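Local coordinates for prophage pi2 protein 01, integrase (Lactococcus lactis, PDB 3LYS), which probably binds DNA as a phage-type integrase, this chain being the helical core-binding domain without the catalytic part, at residues G31-T35 and G74-V79. The protein carries 1 engineered substitution. Numbering follows the deposited sequence.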
loop_
_atom_site.group_PDB
_atom_site.type_symbol
_atom_site.label_atom_id
_atom_site.label_comp_id
_atom_site.label_asym_id
_atom_site.label_seq_id
_atom_site.Cartn_x
_atom_site.Cartn_y
_atom_site.Cartn_z
ATOM N N GLY A 31 4.830 -9.831 -6.463
ATOM C CA GLY A 31 4.886 -8.404 -6.201
ATOM C C GLY A 31 4.076 -7.994 -4.993
ATOM O O GLY A 31 4.541 -7.221 -4.150
ATOM N N TYR A 32 2.856 -8.506 -4.908
ATOM C CA TYR A 32 1.991 -8.183 -3.788
ATOM C C TYR A 32 2.563 -8.738 -2.488
ATOM O O TYR A 32 2.423 -8.124 -1.432
ATOM C CB TYR A 32 0.580 -8.729 -4.030
ATOM C CG TYR A 32 -0.163 -8.017 -5.145
ATOM C CD1 TYR A 32 0.209 -8.185 -6.485
ATOM C CD2 TYR A 32 -1.220 -7.150 -4.860
ATOM C CE1 TYR A 32 -0.453 -7.506 -7.510
ATOM C CE2 TYR A 32 -1.883 -6.466 -5.878
ATOM C CZ TYR A 32 -1.493 -6.652 -7.196
ATOM O OH TYR A 32 -2.147 -5.989 -8.202
ATOM N N GLU A 33 3.218 -9.888 -2.560
ATOM C CA GLU A 33 3.789 -10.465 -1.357
ATOM C C GLU A 33 4.912 -9.559 -0.876
ATOM O O GLU A 33 5.086 -9.364 0.328
ATOM C CB GLU A 33 4.322 -11.862 -1.643
ATOM C CG GLU A 33 3.389 -12.712 -2.473
ATOM C CD GLU A 33 3.652 -14.193 -2.301
ATOM O OE1 GLU A 33 3.264 -14.750 -1.241
ATOM O OE2 GLU A 33 4.256 -14.798 -3.221
ATOM N N GLN A 34 5.660 -9.003 -1.830
ATOM C CA GLN A 34 6.773 -8.093 -1.535
ATOM C C GLN A 34 6.226 -6.812 -0.934
ATOM O O GLN A 34 6.681 -6.339 0.107
ATOM C CB GLN A 34 7.547 -7.748 -2.813
ATOM C CG GLN A 34 8.718 -6.802 -2.577
ATOM C CD GLN A 34 9.751 -7.373 -1.605
ATOM O OE1 GLN A 34 10.515 -8.278 -1.946
ATOM N NE2 GLN A 34 9.762 -6.850 -0.382
ATOM N N THR A 35 5.247 -6.245 -1.615
ATOM C CA THR A 35 4.625 -5.026 -1.143
ATOM C C THR A 35 4.100 -5.253 0.275
ATOM O O THR A 35 4.183 -4.368 1.121
ATOM C CB THR A 35 3.501 -4.622 -2.094
ATOM O OG1 THR A 35 4.069 -4.307 -3.371
ATOM C CG2 THR A 35 2.758 -3.421 -1.562
ATOM N N GLY A 74 6.014 0.828 -7.794
ATOM C CA GLY A 74 5.300 -0.431 -7.699
ATOM C C GLY A 74 4.659 -0.594 -6.336
ATOM O O GLY A 74 3.530 -1.070 -6.224
ATOM N N PHE A 75 5.379 -0.201 -5.291
ATOM C CA PHE A 75 4.853 -0.293 -3.935
ATOM C C PHE A 75 3.576 0.536 -3.830
ATOM O O PHE A 75 2.505 0.023 -3.504
ATOM C CB PHE A 75 5.872 0.248 -2.950
ATOM C CG PHE A 75 5.353 0.361 -1.559
ATOM C CD1 PHE A 75 4.978 -0.760 -0.858
ATOM C CD2 PHE A 75 5.247 1.594 -0.940
ATOM C CE1 PHE A 75 4.508 -0.653 0.447
ATOM C CE2 PHE A 75 4.775 1.699 0.364
ATOM C CZ PHE A 75 4.409 0.584 1.054
ATOM N N HIS A 76 3.715 1.827 -4.115
ATOM C CA HIS A 76 2.604 2.766 -4.058
ATOM C C HIS A 76 1.395 2.240 -4.832
ATOM O O HIS A 76 0.342 1.948 -4.253
ATOM C CB HIS A 76 3.039 4.123 -4.617
ATOM C CG HIS A 76 1.906 5.074 -4.842
ATOM N ND1 HIS A 76 1.093 5.512 -3.822
ATOM C CD2 HIS A 76 1.460 5.687 -5.966
ATOM C CE1 HIS A 76 0.197 6.357 -4.304
ATOM N NE2 HIS A 76 0.400 6.479 -5.602
ATOM N N THR A 77 1.549 2.112 -6.139
ATOM C CA THR A 77 0.462 1.624 -6.959
ATOM C C THR A 77 -0.300 0.446 -6.318
ATOM O O THR A 77 -1.515 0.519 -6.141
ATOM C CB THR A 77 0.984 1.249 -8.362
ATOM O OG1 THR A 77 0.052 0.375 -9.006
ATOM C CG2 THR A 77 2.325 0.592 -8.260
ATOM N N ARG A 78 0.411 -0.618 -5.943
ATOM C CA ARG A 78 -0.232 -1.777 -5.325
ATOM C C ARG A 78 -0.985 -1.426 -4.038
ATOM O O ARG A 78 -2.106 -1.876 -3.825
ATOM C CB ARG A 78 0.798 -2.889 -5.058
ATOM C CG ARG A 78 1.177 -3.692 -6.318
ATOM C CD ARG A 78 1.989 -4.950 -6.016
ATOM N NE ARG A 78 3.425 -4.706 -5.904
ATOM C CZ ARG A 78 4.197 -4.277 -6.900
ATOM N NH1 ARG A 78 5.500 -4.081 -6.708
ATOM N NH2 ARG A 78 3.668 -4.037 -8.091
ATOM N N VAL A 79 -0.387 -0.619 -3.177
ATOM C CA VAL A 79 -1.069 -0.244 -1.954
ATOM C C VAL A 79 -2.315 0.545 -2.300
ATOM O O VAL A 79 -3.375 0.379 -1.702
ATOM C CB VAL A 79 -0.199 0.647 -1.077
ATOM C CG1 VAL A 79 -0.962 1.015 0.182
ATOM C CG2 VAL A 79 1.110 -0.052 -0.745
#
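Arg78 reaches across to Thr35 and makes the hydrogen bond of this helix crossing: its NE donates to OG1 over 2.6 Å. The bond is somewhat bent, 146° at the hydrogen, and the hydroxyl lies tilted from the guanidinium plane. Thr35 turns OG1 anti to its own carbonyl carbon, which brings the oxygen round to the arginine and leaves CG2 for the nonpolar side. The carbonyl O of Gly31, which accepts the helical bond from Thr35 N, lies close by, 3.3 Å from Arg78 NE. Gly31 CA itself sits over one face of the guanidinium, where the lack of a side chain probably leaves room for the group.

The aliphatic part of the same arginine makes a CH-pi contact. Its CD stands almost squarely above the middle of the Tyr32 ring, 3.7 Å from the centroid, while the guanidinium, bent away at chi3, is turned 51° from the ring plane. Arg78 CZ lies much farther from that centroid, 5.9 Å, so any cation-pi attraction is weak at most. Tyr32 also touches Phe12 and Met16 of helix 8-19, so the arginine stem and that helix meet the same tyrosine.

Segments 31-35 of helix 26-42 and 74-79 of helix 69-88 cross nearly at right angles (96°), with their local axes 9.8 Å apart at closest approach, within the all-helical, SAM-like core-binding domain of a tyrosine recombinase. Thr35 is the knob, set in a hole formed by Gly74, Phe75, Arg78 and Val79.

On the nonpolar side, Thr35 CG2 packs 3.5 Å from Phe75 CD1 and 3.8 Å from Val79 CG2. That valine methyl in turn lies over one face of the phenylalanine ring, toward its rim. Beyond the crossing, Phe75 meets the ring of Phe63, nearly parallel to it, and touches Leu60 on helix 53-64.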